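PDB 4OVQ: TRAP dicarboxylate ABC transporter, substrate-binding protein from Roseobacter denitrificans, which binds beta-D-glucuronate in the periplasm, probably as the solute-binding component that delivers it to a TRAP transporter. Local coordinates for residues Q70-R78 / N86-L95; G144-I155 / A221-I232. All coordinates share one frame; numbering follows the deposited sequence. Where two conformers were deposited one is given.

In the fold
Both interactions are largely buried and both reach the bound glucuronate, but they lie on opposite sides of the chain's centre. Interaction 1 packs helix 70-79 against strand 84-88, part of the five-stranded sheet, and the short helix that follows it. Its chemistry is mostly apolar, with one side-chain-to-backbone hydrogen bond at the sugar end. Interaction 2 joins strands 146-150 and 223-230 inside the four-stranded sheet. It is built from backbone hydrogen bonds, serine hydroxyls and waters, with aromatic rings on both faces, and its Gly151-Glu152 turn is exposed. The two meet where Ile232 CG2 packs against Asn88 OD1. Gln70 grips a sugar hydroxyl oxygen in interaction 1, and Arg146 grips the ring oxygen and carboxylate in interaction 2.

Interaction 1: residues Q70-R78 / N86-L95; sequences QPDAIEQVR and NFNLGPIGPL. With BDP (beta-D-glucopyranuronic acid), chain C.
Ile74 lies over the ring of Phe87 and forms the middle of the apolar contact between helix 70-78 and segment 86-95. Its CG1 stands 3.6 Å from the ring centroid of Phe87, only 4° off the ring normal, which is a CH-pi contact. CG1 of Ile74 is anti to the carbonyl carbon (chi1 -69°), and this carries the branch over the ring. Ile74 CD1 runs on to Pro91 CB at 3.7 Å and also touches Ile92 CG1. Ala73 and Val77 also touch the rim of the Phe87 ring. Ala73 CB meets CE1, and Val77 CG2 comes to the edge at Phe87 CZ, 3.7 Å away. Trp29 of the neighbouring strand 25-29 also meets the Phe87 ring.

This is a helix packed on a parallel-running part of the mixed sheet, reached through a beta-alpha-beta crossover from strand 58-62 to strand 84-88, as expected for the periplasmic binding protein fold. Both segments send a residue into the sugar pocket at the end of the strand.

The polar contacts gather there. The carboxamide of Gln70 works at both ends. Gln70 OE1 accepts from Asn88 N at 2.8 Å, with a bent N-H...O angle of 136°. Gln70 NE2 donates to O3 of the glucuronate at 3.0 Å. The bond to the strand backbone and the one to the sugar together set the rotation of the amide. Asn88 is the N-cap of the short, weakly bonded helix 89-92, and its OD1 accepts from Gly90 N. Its ND2 is bonded to Glu234, which also binds the sugar.

At the far end Leu95 CD1 rests over one face of the Arg78 guanidinium, 3.7 Å from Arg78 CZ. Arg78 NE is bonded to Lys133 O.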
loop_
_atom_site.group_PDB
_atom_site.type_symbol
_atom_site.label_atom_id
_atom_site.label_comp_id
_atom_site.label_asym_id
_atom_site.label_seq_id
_atom_site.Cartn_x
_atom_site.Cartn_y
_atom_site.Cartn_z
ATOM N N GLN A 70 -7.753 -3.371 7.463
ATOM C CA GLN A 70 -7.020 -2.132 7.342
ATOM C C GLN A 70 -7.948 -0.898 7.485
ATOM O O GLN A 70 -7.606 0.042 8.212
ATOM C CB GLN A 70 -6.155 -2.121 6.071
ATOM C CG GLN A 70 -5.216 -0.938 6.028
ATOM C CD GLN A 70 -3.920 -1.119 5.269
ATOM O OE1 GLN A 70 -2.990 -0.365 5.501
ATOM N NE2 GLN A 70 -3.838 -2.130 4.394
ATOM N N PRO A 71 -9.117 -0.885 6.832
ATOM C CA PRO A 71 -9.948 0.312 7.080
ATOM C C PRO A 71 -10.353 0.507 8.552
ATOM O O PRO A 71 -10.428 1.624 9.043
ATOM C CB PRO A 71 -11.174 0.051 6.204
ATOM C CG PRO A 71 -10.639 -0.824 5.073
ATOM C CD PRO A 71 -9.685 -1.749 5.785
ATOM N N ASP A 72 -10.628 -0.577 9.246
ATOM C CA ASP A 72 -10.970 -0.487 10.639
ATOM C C ASP A 72 -9.772 0.037 11.445
ATOM O O ASP A 72 -9.916 0.924 12.286
ATOM C CB ASP A 72 -11.528 -1.825 11.139
ATOM C CG ASP A 72 -12.889 -2.173 10.491
ATOM O OD1 ASP A 72 -13.567 -1.244 10.001
ATOM O OD2 ASP A 72 -13.288 -3.363 10.461
ATOM N N ALA A 73 -8.569 -0.448 11.155
ATOM C CA ALA A 73 -7.434 0.007 11.899
ATOM C C ALA A 73 -7.183 1.480 11.651
ATOM O O ALA A 73 -6.758 2.186 12.553
ATOM C CB ALA A 73 -6.203 -0.811 11.528
ATOM N N ILE A 74 -7.332 1.924 10.408
ATOM C CA ILE A 74 -7.178 3.352 10.088
ATOM C C ILE A 74 -8.154 4.171 10.952
ATOM O O ILE A 74 -7.760 5.178 11.540
ATOM C CB ILE A 74 -7.359 3.617 8.593
ATOM C CG1 ILE A 74 -6.188 3.015 7.779
ATOM C CG2 ILE A 74 -7.541 5.136 8.325
ATOM C CD1 ILE A 74 -6.584 2.739 6.343
ATOM N N GLU A 75 -9.406 3.746 11.053
ATOM C CA GLU A 75 -10.339 4.452 11.910
ATOM C C GLU A 75 -9.904 4.442 13.382
ATOM O O GLU A 75 -10.085 5.442 14.113
ATOM C CB GLU A 75 -11.752 3.866 11.747
ATOM C CG GLU A 75 -12.831 4.718 12.406
ATOM C CD GLU A 75 -12.609 6.204 12.128
ATOM O OE1 GLU A 75 -12.653 6.595 10.943
ATOM O OE2 GLU A 75 -12.337 6.966 13.095
ATOM N N GLN A 76 -9.362 3.323 13.863
ATOM C CA GLN A 76 -8.918 3.261 15.263
ATOM C C GLN A 76 -7.774 4.254 15.524
ATOM O O GLN A 76 -7.734 4.899 16.561
ATOM C CB GLN A 76 -8.488 1.843 15.656
ATOM C CG GLN A 76 -9.587 0.817 15.669
ATOM C CD GLN A 76 -9.056 -0.584 15.986
ATOM O OE1 GLN A 76 -8.348 -0.786 16.969
ATOM N NE2 GLN A 76 -9.382 -1.538 15.133
ATOM N N VAL A 77 -6.835 4.371 14.588
ATOM C CA VAL A 77 -5.736 5.322 14.762
ATOM C C VAL A 77 -6.284 6.752 14.738
ATOM O O VAL A 77 -5.957 7.563 15.599
ATOM C CB VAL A 77 -4.602 5.090 13.728
ATOM C CG1 VAL A 77 -3.590 6.180 13.774
ATOM C CG2 VAL A 77 -3.884 3.789 14.082
ATOM N N ARG A 78 -7.169 7.035 13.805
ATOM C CA ARG A 78 -7.722 8.391 13.699
ATOM C C ARG A 78 -8.471 8.758 14.996
ATOM O O ARG A 78 -8.347 9.869 15.519
ATOM C CB ARG A 78 -8.671 8.453 12.512
ATOM C CG ARG A 78 -9.110 9.846 12.201
ATOM C CD ARG A 78 -10.001 9.904 10.982
ATOM N NE ARG A 78 -10.280 11.299 10.639
ATOM C CZ ARG A 78 -11.456 11.778 10.246
ATOM N NH1 ARG A 78 -12.517 10.978 10.148
ATOM N NH2 ARG A 78 -11.575 13.075 9.966
ATOM N N ASN A 86 1.172 0.733 10.513
ATOM C CA ASN A 86 1.799 0.730 9.209
ATOM C C ASN A 86 0.662 0.532 8.210
ATOM O O ASN A 86 0.127 -0.567 8.080
ATOM C CB ASN A 86 2.853 -0.387 9.117
ATOM C CG ASN A 86 3.137 -0.837 7.686
ATOM O OD1 ASN A 86 3.313 -2.025 7.419
ATOM N ND2 ASN A 86 3.158 0.105 6.761
ATOM N N PHE A 87 0.301 1.608 7.538
ATOM C CA PHE A 87 -0.796 1.619 6.605
ATOM C C PHE A 87 -0.315 1.813 5.150
ATOM O O PHE A 87 0.445 2.744 4.822
ATOM C CB PHE A 87 -1.813 2.721 6.950
ATOM C CG PHE A 87 -2.470 2.556 8.276
ATOM C CD1 PHE A 87 -2.870 1.308 8.711
ATOM C CD2 PHE A 87 -2.690 3.673 9.073
ATOM C CE1 PHE A 87 -3.479 1.152 9.948
ATOM C CE2 PHE A 87 -3.300 3.550 10.302
ATOM C CZ PHE A 87 -3.698 2.293 10.734
ATOM N N ASN A 88 -0.828 0.956 4.276
ATOM C CA ASN A 88 -0.771 1.222 2.836
ATOM C C ASN A 88 -1.627 2.449 2.527
ATOM O O ASN A 88 -2.702 2.620 3.112
ATOM C CB ASN A 88 -1.369 0.028 2.127
ATOM C CG ASN A 88 -1.182 0.050 0.616
ATOM O OD1 ASN A 88 -2.083 0.483 -0.123
ATOM N ND2 ASN A 88 -0.077 -0.508 0.145
ATOM N N LEU A 89 -1.193 3.315 1.622
ATOM C CA LEU A 89 -1.994 4.521 1.343
ATOM C C LEU A 89 -3.285 4.264 0.575
ATOM O O LEU A 89 -4.164 5.112 0.561
ATOM C CB LEU A 89 -1.155 5.611 0.669
ATOM C CG LEU A 89 -0.684 6.649 1.689
ATOM C CD1 LEU A 89 0.268 6.081 2.710
ATOM C CD2 LEU A 89 -0.067 7.866 0.980
ATOM N N GLY A 90 -3.412 3.086 -0.037
ATOM C CA GLY A 90 -4.623 2.727 -0.764
ATOM C C GLY A 90 -5.906 2.936 0.013
ATOM O O GLY A 90 -6.792 3.677 -0.390
ATOM N N PRO A 91 -6.027 2.292 1.164
ATOM C CA PRO A 91 -7.230 2.458 2.005
ATOM C C PRO A 91 -7.305 3.792 2.757
ATOM O O PRO A 91 -8.362 4.117 3.307
ATOM C CB PRO A 91 -7.145 1.265 2.966
ATOM C CG PRO A 91 -6.132 0.328 2.346
ATOM C CD PRO A 91 -5.170 1.206 1.645
ATOM N N ILE A 92 -6.210 4.554 2.764
ATOM C CA ILE A 92 -6.245 5.936 3.284
ATOM C C ILE A 92 -6.891 6.923 2.299
ATOM O O ILE A 92 -7.481 7.952 2.712
ATOM C CB ILE A 92 -4.843 6.428 3.694
ATOM C CG1 ILE A 92 -4.315 5.563 4.855
ATOM C CG2 ILE A 92 -4.870 7.922 4.043
ATOM C CD1 ILE A 92 -2.977 5.910 5.304
ATOM N N GLY A 93 -6.880 6.589 1.018
ATOM C CA GLY A 93 -7.328 7.528 -0.002
ATOM C C GLY A 93 -8.754 7.993 0.173
ATOM O O GLY A 93 -9.025 9.174 -0.024
ATOM N N PRO A 94 -9.661 7.080 0.527
ATOM C CA PRO A 94 -11.058 7.543 0.647
ATOM C C PRO A 94 -11.236 8.560 1.783
ATOM O O PRO A 94 -12.167 9.365 1.712
ATOM C CB PRO A 94 -11.818 6.259 0.931
ATOM C CG PRO A 94 -10.976 5.165 0.198
ATOM C CD PRO A 94 -9.555 5.603 0.525
ATOM N N LEU A 95 -10.341 8.564 2.771
ATOM C CA LEU A 95 -10.401 9.500 3.895
ATOM C C LEU A 95 -9.696 10.839 3.597
ATOM O O LEU A 95 -10.080 11.888 4.140
ATOM C CB LEU A 95 -9.754 8.857 5.122
ATOM C CG LEU A 95 -9.471 9.765 6.328
ATOM C CD1 LEU A 95 -10.767 10.181 6.980
ATOM C CD2 LEU A 95 -8.557 9.101 7.359
HETATM C C1 BDP C . -0.403 -5.070 0.426
HETATM C C2 BDP C . -0.285 -3.992 1.472
HETATM C C3 BDP C . -1.244 -4.314 2.534
HETATM C C4 BDP C . -2.629 -4.368 1.982
HETATM C C5 BDP C . -2.713 -5.386 0.870
HETATM C C6 BDP C . -4.104 -5.456 0.219
HETATM O O2 BDP C . 1.080 -4.105 2.001
HETATM O O3 BDP C . -1.207 -3.152 3.443
HETATM O O4 BDP C . -3.592 -4.711 3.065
HETATM O O5 BDP C . -1.754 -5.119 -0.144
HETATM O O6A BDP C . -5.129 -5.286 0.943
HETATM O O1 BDP C . 0.449 -4.870 -0.664
HETATM O O6B BDP C . -4.095 -5.836 -0.978
#

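Interaction 2: residues G144-I155 / A221-I232; sequences GARSFYNGEKPI and AGFYSLSQHLII. With BDP (beta-D-glucopyranuronic acid), chain C.
Strands 146-150 and 223-230 pair antiparallel as the two inner strands of the four-stranded sheet. Arg146 N donates almost straight to Leu230 O at 2.8 Å. At the other end Asn150 and Phe223 bond through both N and O. Between them Ser225 N donates to Phe148 O at 2.9 Å, but around Ser227 and Gln228 serine hydroxyls take part of the ladder. Ser147 OG accepts from Gln228 N (2.8 Å) and Ser227 OG from Phe148 N (3.2 Å). Ser227 OG and His229 ND1 are hydrogen-bonded; either could donate. The His229 ring lies between Phe148 and Arg146 O, one on each face.

At the end of strand 146-150, Asn150 OD1 accepts from Glu152 N, an Asx turn, and from Lys153 N, an Asx motif. This brings Pro154 CD over the Phe223 ring, 4.0 Å from its centroid.

The Arg146 chain bends at chi3 (66°) and meets the glucuronate with the edge of its guanidinium. Arg146 NH1 donates to glucuronate O5 and Arg146 NH2 to carboxylate O6B, each at 3.0 Å. Glu206 OE2 binds both Arg146 NE and His229 NE2, which orients the arginine.

Helix 172-180 packs on Phe148, His229 and Leu230, while strands 204-207 and 286-289 flank the pair.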
loop_
_atom_site.group_PDB
_atom_site.type_symbol
_atom_site.label_atom_id
_atom_site.label_comp_id
_atom_site.label_asym_id
_atom_site.label_seq_id
_atom_site.Cartn_x
_atom_site.Cartn_y
_atom_site.Cartn_z
ATOM N N GLY A 144 6.532 -1.771 -3.374
ATOM C CA GLY A 144 6.715 -2.125 -4.757
ATOM C C GLY A 144 5.579 -1.744 -5.674
ATOM O O GLY A 144 4.832 -0.811 -5.416
ATOM N N ALA A 145 5.548 -2.419 -6.824
ATOM C CA ALA A 145 4.431 -2.311 -7.755
ATOM C C ALA A 145 3.488 -3.506 -7.623
ATOM O O ALA A 145 3.926 -4.644 -7.435
ATOM C CB ALA A 145 4.927 -2.229 -9.176
ATOM N N ARG A 146 2.193 -3.223 -7.769
ATOM C CA ARG A 146 1.142 -4.221 -7.770
ATOM C C ARG A 146 0.816 -4.679 -9.200
ATOM O O ARG A 146 0.678 -3.855 -10.097
ATOM C CB ARG A 146 -0.130 -3.638 -7.110
ATOM C CG ARG A 146 0.094 -3.087 -5.736
ATOM C CD ARG A 146 -1.145 -2.395 -5.176
ATOM N NE ARG A 146 -2.266 -3.283 -4.922
ATOM C CZ ARG A 146 -2.592 -3.764 -3.721
ATOM N NH1 ARG A 146 -1.800 -3.564 -2.675
ATOM N NH2 ARG A 146 -3.652 -4.523 -3.606
ATOM N N SER A 147 0.693 -5.985 -9.374
ATOM C CA SER A 147 0.340 -6.598 -10.654
ATOM C C SER A 147 -0.742 -7.662 -10.495
ATOM O O SER A 147 -0.928 -8.209 -9.407
ATOM C CB SER A 147 1.560 -7.263 -11.272
ATOM O OG SER A 147 2.529 -6.301 -11.647
ATOM N N PHE A 148 -1.426 -7.973 -11.599
ATOM C CA PHE A 148 -2.534 -8.902 -11.582
ATOM C C PHE A 148 -2.098 -10.343 -11.410
ATOM O O PHE A 148 -1.073 -10.781 -11.943
ATOM C CB PHE A 148 -3.338 -8.828 -12.897
ATOM C CG PHE A 148 -4.069 -7.535 -13.093
ATOM C CD1 PHE A 148 -5.108 -7.181 -12.250
ATOM C CD2 PHE A 148 -3.747 -6.683 -14.146
ATOM C CE1 PHE A 148 -5.791 -5.996 -12.443
ATOM C CE2 PHE A 148 -4.424 -5.516 -14.330
ATOM C CZ PHE A 148 -5.450 -5.165 -13.463
ATOM N N TYR A 149 -2.917 -11.113 -10.713
ATOM C CA TYR A 149 -2.768 -12.551 -10.710
ATOM C C TYR A 149 -4.130 -13.248 -10.722
ATOM O O TYR A 149 -5.103 -12.736 -10.180
ATOM C CB TYR A 149 -1.921 -13.033 -9.534
ATOM C CG TYR A 149 -2.230 -12.487 -8.144
ATOM C CD1 TYR A 149 -3.104 -13.128 -7.307
ATOM C CD2 TYR A 149 -1.524 -11.402 -7.640
ATOM C CE1 TYR A 149 -3.325 -12.686 -6.011
ATOM C CE2 TYR A 149 -1.734 -10.928 -6.349
ATOM C CZ TYR A 149 -2.639 -11.583 -5.535
ATOM O OH TYR A 149 -2.829 -11.109 -4.249
ATOM N N ASN A 150 -4.193 -14.423 -11.345
ATOM C CA ASN A 150 -5.422 -15.203 -11.391
ATOM C C ASN A 150 -5.077 -16.647 -11.712
ATOM O O ASN A 150 -3.934 -16.947 -12.049
ATOM C CB ASN A 150 -6.421 -14.645 -12.400
ATOM C CG ASN A 150 -6.043 -14.969 -13.837
ATOM O OD1 ASN A 150 -6.613 -15.886 -14.440
ATOM N ND2 ASN A 150 -5.092 -14.224 -14.386
ATOM N N GLY A 151 -6.071 -17.521 -11.616
ATOM C CA GLY A 151 -5.840 -18.947 -11.742
ATOM C C GLY A 151 -6.149 -19.496 -13.127
ATOM O O GLY A 151 -5.824 -20.643 -13.415
ATOM N N GLU A 152 -6.730 -18.668 -13.988
ATOM C CA GLU A 152 -7.259 -19.144 -15.274
ATOM C C GLU A 152 -6.300 -18.939 -16.453
ATOM O O GLU A 152 -6.033 -19.868 -17.225
ATOM C CB GLU A 152 -8.589 -18.438 -15.566
ATOM C CG GLU A 152 -9.102 -18.528 -17.014
ATOM C CD GLU A 152 -10.251 -17.539 -17.272
ATOM O OE1 GLU A 152 -10.612 -16.783 -16.344
ATOM O OE2 GLU A 152 -10.790 -17.502 -18.399
ATOM N N LYS A 153 -5.788 -17.725 -16.614
ATOM C CA LYS A 153 -5.028 -17.403 -17.813
ATOM C C LYS A 153 -4.145 -16.182 -17.650
ATOM O O LYS A 153 -4.402 -15.339 -16.801
ATOM C CB LYS A 153 -5.994 -17.109 -18.960
ATOM C CG LYS A 153 -6.886 -15.902 -18.688
ATOM C CD LYS A 153 -8.013 -15.777 -19.694
ATOM C CE LYS A 153 -8.934 -14.648 -19.308
ATOM N NZ LYS A 153 -9.900 -14.303 -20.375
ATOM N N PRO A 154 -3.106 -16.069 -18.484
ATOM C CA PRO A 154 -2.321 -14.836 -18.513
ATOM C C PRO A 154 -3.150 -13.627 -18.924
ATOM O O PRO A 154 -4.107 -13.760 -19.690
ATOM C CB PRO A 154 -1.278 -15.108 -19.611
ATOM C CG PRO A 154 -1.199 -16.593 -19.717
ATOM C CD PRO A 154 -2.549 -17.116 -19.362
ATOM N N ILE A 155 -2.766 -12.460 -18.421
ATOM C CA ILE A 155 -3.307 -11.179 -18.873
ATOM C C ILE A 155 -2.247 -10.432 -19.673
ATOM O O ILE A 155 -1.167 -10.142 -19.155
ATOM C CB ILE A 155 -3.711 -10.291 -17.673
ATOM C CG1 ILE A 155 -4.915 -10.897 -16.963
ATOM C CG2 ILE A 155 -4.011 -8.866 -18.137
ATOM C CD1 ILE A 155 -5.080 -10.373 -15.515
ATOM N N ALA A 221 -3.859 -19.070 -7.327
ATOM C CA ALA A 221 -3.899 -18.147 -8.463
ATOM C C ALA A 221 -2.527 -18.122 -9.165
ATOM O O ALA A 221 -1.745 -17.176 -9.014
ATOM C CB ALA A 221 -4.278 -16.743 -7.978
ATOM N N GLY A 222 -2.222 -19.142 -9.963
ATOM C CA GLY A 222 -0.851 -19.318 -10.424
ATOM C C GLY A 222 -0.370 -18.640 -11.694
ATOM O O GLY A 222 0.716 -18.992 -12.196
ATOM N N PHE A 223 -1.145 -17.711 -12.240
ATOM C CA PHE A 223 -0.651 -16.838 -13.314
ATOM C C PHE A 223 -0.411 -15.443 -12.738
ATOM O O PHE A 223 -1.329 -14.838 -12.183
ATOM C CB PHE A 223 -1.656 -16.729 -14.470
ATOM C CG PHE A 223 -1.873 -18.012 -15.219
ATOM C CD1 PHE A 223 -0.966 -18.427 -16.175
ATOM C CD2 PHE A 223 -2.984 -18.786 -14.974
ATOM C CE1 PHE A 223 -1.163 -19.603 -16.864
ATOM C CE2 PHE A 223 -3.189 -19.959 -15.661
ATOM C CZ PHE A 223 -2.274 -20.365 -16.601
ATOM N N TYR A 224 0.804 -14.923 -12.875
ATOM C CA TYR A 224 1.127 -13.574 -12.405
ATOM C C TYR A 224 1.573 -12.765 -13.616
ATOM O O TYR A 224 2.511 -13.147 -14.340
ATOM C CB TYR A 224 2.220 -13.629 -11.345
ATOM C CG TYR A 224 2.493 -12.349 -10.562
ATOM C CD1 TYR A 224 3.420 -11.422 -11.019
ATOM C CD2 TYR A 224 1.878 -12.111 -9.333
ATOM C CE1 TYR A 224 3.702 -10.263 -10.289
ATOM C CE2 TYR A 224 2.141 -10.966 -8.595
ATOM C CZ TYR A 224 3.053 -10.037 -9.082
ATOM O OH TYR A 224 3.344 -8.907 -8.349
ATOM N N SER A 225 0.881 -11.665 -13.858
ATOM C CA SER A 225 1.094 -10.835 -15.037
ATOM C C SER A 225 1.541 -9.452 -14.610
ATOM O O SER A 225 0.809 -8.752 -13.915
ATOM C CB SER A 225 -0.200 -10.725 -15.865
ATOM O OG SER A 225 -0.634 -11.980 -16.357
ATOM N N LEU A 226 2.732 -9.052 -15.063
ATOM C CA LEU A 226 3.406 -7.839 -14.610
ATOM C C LEU A 226 2.864 -6.548 -15.205
ATOM O O LEU A 226 3.563 -5.814 -15.914
ATOM C CB LEU A 226 4.918 -7.938 -14.861
ATOM C CG LEU A 226 5.594 -8.978 -13.962
ATOM C CD1 LEU A 226 6.873 -9.530 -14.559
ATOM C CD2 LEU A 226 5.892 -8.396 -12.587
ATOM N N SER A 227 1.611 -6.259 -14.868
ATOM C CA SER A 227 0.952 -5.024 -15.265
ATOM C C SER A 227 1.540 -3.836 -14.536
ATOM O O SER A 227 1.579 -2.741 -15.062
ATOM C CB SER A 227 -0.543 -5.128 -14.944
ATOM O OG SER A 227 -0.719 -5.625 -13.621
ATOM N N GLN A 228 1.961 -4.042 -13.289
ATOM C CA GLN A 228 2.516 -2.958 -12.497
ATOM C C GLN A 228 1.661 -1.692 -12.601
ATOM O O GLN A 228 2.160 -0.585 -12.789
ATOM C CB GLN A 228 3.950 -2.687 -12.954
ATOM C CG GLN A 228 4.864 -3.883 -12.741
ATOM C CD GLN A 228 6.259 -3.670 -13.306
ATOM O OE1 GLN A 228 6.437 -2.983 -14.313
ATOM N NE2 GLN A 228 7.252 -4.262 -12.655
ATOM N N HIS A 229 0.356 -1.881 -12.400
ATOM C CA HIS A 229 -0.653 -0.851 -12.623
ATOM C C HIS A 229 -0.798 0.130 -11.467
ATOM O O HIS A 229 -1.318 1.228 -11.660
ATOM C CB HIS A 229 -2.008 -1.505 -12.891
ATOM C CG HIS A 229 -2.388 -2.534 -11.870
ATOM N ND1 HIS A 229 -2.211 -3.882 -12.075
ATOM C CD2 HIS A 229 -2.910 -2.404 -10.628
ATOM C CE1 HIS A 229 -2.597 -4.541 -10.997
ATOM N NE2 HIS A 229 -3.017 -3.661 -10.102
ATOM N N LEU A 230 -0.371 -0.273 -10.266
ATOM C CA LEU A 230 -0.410 0.599 -9.097
ATOM C C LEU A 230 0.943 0.532 -8.402
ATOM O O LEU A 230 1.502 -0.581 -8.235
ATOM C CB LEU A 230 -1.513 0.147 -8.133
ATOM C CG LEU A 230 -2.957 0.472 -8.562
ATOM C CD1 LEU A 230 -3.985 -0.317 -7.745
ATOM C CD2 LEU A 230 -3.216 1.966 -8.457
ATOM N N ILE A 231 1.449 1.705 -7.991
ATOM C CA ILE A 231 2.669 1.807 -7.212
ATOM C C ILE A 231 2.320 2.722 -6.034
ATOM O O ILE A 231 2.302 3.940 -6.142
ATOM C CB ILE A 231 3.820 2.368 -8.073
ATOM C CG1 ILE A 231 4.062 1.444 -9.252
ATOM C CG2 ILE A 231 5.081 2.500 -7.247
ATOM C CD1 ILE A 231 5.132 1.978 -10.244
ATOM N N ILE A 232 1.955 2.085 -4.919
ATOM C CA ILE A 232 1.384 2.756 -3.763
ATOM C C ILE A 232 2.355 2.632 -2.584
ATOM O O ILE A 232 2.760 1.518 -2.249
ATOM C CB ILE A 232 0.035 2.088 -3.405
ATOM C CG1 ILE A 232 -0.912 2.113 -4.605
ATOM C CG2 ILE A 232 -0.573 2.762 -2.211
ATOM C CD1 ILE A 232 -2.256 1.453 -4.337
HETATM C C1 BDP C . -0.403 -5.070 0.426
HETATM C C2 BDP C . -0.285 -3.992 1.472
HETATM C C3 BDP C . -1.244 -4.314 2.534
HETATM C C4 BDP C . -2.629 -4.368 1.982
HETATM C C5 BDP C . -2.713 -5.386 0.870
HETATM C C6 BDP C . -4.104 -5.456 0.219
HETATM O O2 BDP C . 1.080 -4.105 2.001
HETATM O O3 BDP C . -1.207 -3.152 3.443
HETATM O O4 BDP C . -3.592 -4.711 3.065
HETATM O O5 BDP C . -1.754 -5.119 -0.144
HETATM O O6A BDP C . -5.129 -5.286 0.943
HETATM O O1 BDP C . 0.449 -4.870 -0.664
HETATM O O6B BDP C . -4.095 -5.836 -0.978
HETATM O O HOH W 1 2.386 -0.749 -3.890
HETATM O O HOH W 2 5.497 1.041 -3.076
HETATM O O HOH W 3 4.281 -6.428 -9.503
HETATM O O HOH W 4 -2.521 -12.844 -14.159
#